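Local coordinates for PUA domain-containing protein (Aeropyrum pernix, PDB 2CX0) that probably binds RNA through its PUA domain and may take part in translation initiation, although its precise role is unknown, at residues 78-82 with 175-180. Residues are numbered along the deposited sequence; the frame is centred on the assembly and turned at random.
Sequences PTLQC and LWELAQ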
ATOM      1  N   PRO A  78      -0.772   2.696  -2.635  1.00 14.57           N
ATOM      2  CA  PRO A  78      -0.554   3.511  -1.435  1.00  8.56           C
ATOM      3  C   PRO A  78       0.496   2.799  -0.552  1.00 15.25           C
ATOM      4  O   PRO A  78       0.581   1.536  -0.503  1.00 12.47           O
ATOM      5  CB  PRO A  78      -1.900   3.465  -0.690  1.00  9.18           C
ATOM      6  CG  PRO A  78      -2.479   2.007  -1.165  1.00 13.43           C
ATOM      7  CD  PRO A  78      -1.977   1.852  -2.597  1.00 12.27           C
ATOM      8  N   THR A  79       1.242   3.611   0.209  1.00 10.21           N
ATOM      9  CA  THR A  79       2.124   3.076   1.201  1.00 12.90           C
ATOM     10  C   THR A  79       1.230   2.801   2.418  1.00 13.36           C
ATOM     11  O   THR A  79       0.051   3.260   2.510  1.00 12.10           O
ATOM     12  CB  THR A  79       3.109   4.132   1.691  1.00 12.47           C
ATOM     13  OG1 THR A  79       2.350   5.327   2.088  1.00 10.80           O
ATOM     14  CG2 THR A  79       4.156   4.429   0.533  1.00 11.36           C
ATOM     15  N   LEU A  80       1.803   2.105   3.395  1.00 11.73           N
ATOM     16  CA  LEU A  80       1.025   1.894   4.637  1.00 16.27           C
ATOM     17  C   LEU A  80       0.861   3.241   5.347  1.00 15.56           C
ATOM     18  O   LEU A  80      -0.124   3.450   6.074  1.00 12.03           O
ATOM     19  CB  LEU A  80       1.735   0.892   5.574  1.00 16.91           C
ATOM     20  CG  LEU A  80       1.750  -0.522   4.968  1.00 15.11           C
ATOM     21  CD1 LEU A  80       2.308  -1.424   6.066  1.00 14.63           C
ATOM     22  CD2 LEU A  80       0.319  -1.041   4.590  1.00 17.01           C
ATOM     23  N   GLN A  81       1.844   4.150   5.199  1.00 13.62           N
ATOM     24  CA  GLN A  81       1.735   5.506   5.803  1.00 13.84           C
ATOM     25  C   GLN A  81       0.504   6.244   5.223  1.00 15.03           C
ATOM     26  O   GLN A  81      -0.193   6.968   5.947  1.00 18.62           O
ATOM     27  CB  GLN A  81       3.016   6.354   5.542  1.00 11.87           C
ATOM     28  CG  GLN A  81       4.263   5.861   6.348  1.00 13.08           C
ATOM     29  CD  GLN A  81       4.943   4.608   5.791  1.00 16.14           C
ATOM     30  OE1 GLN A  81       4.579   4.121   4.694  1.00 10.70           O
ATOM     31  NE2 GLN A  81       5.953   4.090   6.532  1.00 16.28           N
ATOM     32  N   CYS A  82       0.244   6.046   3.924  1.00 12.95           N
ATOM     33  CA  CYS A  82      -0.912   6.643   3.282  1.00 12.84           C
ATOM     34  C   CYS A  82      -2.196   6.081   3.932  1.00 15.33           C
ATOM     35  O   CYS A  82      -3.203   6.802   4.231  1.00 14.99           O
ATOM     36  CB  CYS A  82      -0.909   6.298   1.784  1.00 15.93           C
ATOM     37  SG  CYS A  82      -2.396   6.871   0.901  1.00 19.51           S
ATOM     38  N   LEU A 175      10.829  -0.062   1.382  1.00  9.46           N
ATOM     39  CA  LEU A 175      10.055   1.142   1.075  1.00 12.25           C
ATOM     40  C   LEU A 175       9.385   1.675   2.362  1.00 10.37           C
ATOM     41  O   LEU A 175       9.341   2.909   2.586  1.00  9.10           O
ATOM     42  CB  LEU A 175       8.985   0.871  -0.011  1.00 11.04           C
ATOM     43  CG  LEU A 175       7.927   1.975  -0.260  1.00 10.17           C
ATOM     44  CD1 LEU A 175       8.600   3.245  -0.825  1.00 13.07           C
ATOM     45  CD2 LEU A 175       6.924   1.509  -1.253  1.00 13.37           C
ATOM     46  N   TRP A 176       8.893   0.740   3.205  1.00 12.63           N
ATOM     47  CA  TRP A 176       8.230   1.136   4.442  1.00 12.08           C
ATOM     48  C   TRP A 176       9.215   1.930   5.324  1.00 12.43           C
ATOM     49  O   TRP A 176       8.850   3.002   5.867  1.00  9.04           O
ATOM     50  CB  TRP A 176       7.761  -0.100   5.225  1.00 12.51           C
ATOM     51  CG  TRP A 176       6.903   0.300   6.374  1.00 14.57           C
ATOM     52  CD1 TRP A 176       5.583   0.614   6.331  1.00 11.08           C
ATOM     53  CD2 TRP A 176       7.339   0.542   7.700  1.00 12.18           C
ATOM     54  NE1 TRP A 176       5.157   1.065   7.561  1.00 17.05           N
ATOM     55  CE2 TRP A 176       6.215   1.019   8.428  1.00 21.38           C
ATOM     56  CE3 TRP A 176       8.569   0.393   8.355  1.00 15.44           C
ATOM     57  CZ2 TRP A 176       6.282   1.353   9.791  1.00 22.41           C
ATOM     58  CZ3 TRP A 176       8.647   0.720   9.720  1.00 26.67           C
ATOM     59  CH2 TRP A 176       7.509   1.194  10.421  1.00 26.60           C
ATOM     60  N   GLU A 177      10.454   1.442   5.433  1.00 10.74           N
ATOM     61  CA  GLU A 177      11.429   2.108   6.300  1.00 13.13           C
ATOM     62  C   GLU A 177      11.805   3.469   5.749  1.00 13.63           C
ATOM     63  O   GLU A 177      11.901   4.429   6.476  1.00 13.18           O
ATOM     64  CB  GLU A 177      12.699   1.245   6.497  1.00  8.72           C
ATOM     65  CG  GLU A 177      12.449  -0.055   7.297  1.00 16.31           C
ATOM     66  CD  GLU A 177      12.074   0.153   8.770  1.00 14.67           C
ATOM     67  OE1 GLU A 177      12.089   1.283   9.318  1.00 15.46           O
ATOM     68  OE2 GLU A 177      11.760  -0.849   9.412  1.00 22.44           O
ATOM     69  N   LEU A 178      12.033   3.520   4.447  1.00 10.29           N
ATOM     70  CA  LEU A 178      12.342   4.773   3.819  1.00 12.99           C
ATOM     71  C   LEU A 178      11.168   5.784   4.031  1.00 17.56           C
ATOM     72  O   LEU A 178      11.389   6.972   4.382  1.00 13.77           O
ATOM     73  CB  LEU A 178      12.594   4.519   2.331  1.00 10.46           C
ATOM     74  CG  LEU A 178      12.657   5.845   1.544  1.00 19.98           C
ATOM     75  CD1 LEU A 178      13.864   6.698   2.026  1.00 21.42           C
ATOM     76  CD2 LEU A 178      12.809   5.482   0.042  1.00 24.25           C
ATOM     77  N   ALA A 179       9.941   5.312   3.831  1.00 11.50           N
ATOM     78  CA  ALA A 179       8.754   6.186   3.962  1.00 12.45           C
ATOM     79  C   ALA A 179       8.588   6.689   5.385  1.00 18.08           C
ATOM     80  O   ALA A 179       8.250   7.869   5.572  1.00 15.13           O
ATOM     81  CB  ALA A 179       7.469   5.488   3.511  1.00 11.49           C
ATOM     82  N   GLN A 180       8.869   5.829   6.372  1.00 12.44           N
ATOM     83  CA  GLN A 180       8.788   6.221   7.777  1.00 17.50           C
ATOM     84  C   GLN A 180       9.712   7.408   8.059  1.00 18.01           C
ATOM     85  O   GLN A 180       9.353   8.328   8.790  1.00 22.09           O
ATOM     86  CB  GLN A 180       9.256   5.094   8.690  1.00 17.38           C
ATOM     87  CG  GLN A 180       8.216   4.151   9.091  1.00 24.02           C
ATOM     88  CD  GLN A 180       7.076   4.854   9.775  1.00 23.69           C
ATOM     89  OE1 GLN A 180       6.156   5.299   9.100  1.00 16.27           O
ATOM     90  NE2 GLN A 180       7.135   4.985  11.121  1.00 21.78           N
TER
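Where strand 76-78 ends at P78, T79 takes the N-cap position of helix 80-86: its OG1 accepts from C82 N at 2.9 Å and also hydrogen-bonds to P66 O. The T79 methyl CG2 lies 4.4 Å from L175 CD2, a loose apolar touch on the C-terminal helix. L80 opens the helix and sends CD1 to within 3.9 Å of W176 CD1, meeting the indole obliquely. Q81 provides the polar link and has the largest area covered of any residue in the contact (93 Å²). Its side chain bends so that Q81 NE2 lies over one face of the W176 ring, donating a near-straight hydrogen bond to Q180 OE1 (2.8 Å) and a weak one to W176 O (3.2 Å), a carbonyl already engaged by Q180 N within the helix. Q81 OE1 faces A179 CB at 3.4 Å and finds no polar partner. The contact thus brings the start of helix 80-86, in the N-terminal pre-PUA region, against helix 174-183, which follows strand 163-170, so the chain's C-terminal end packs back on its N-terminal half. F69 of strand 65-70 and H169 of strand 163-170 both touch T79 and L175, while P139 and V142 of strand 138-145 pack on L80.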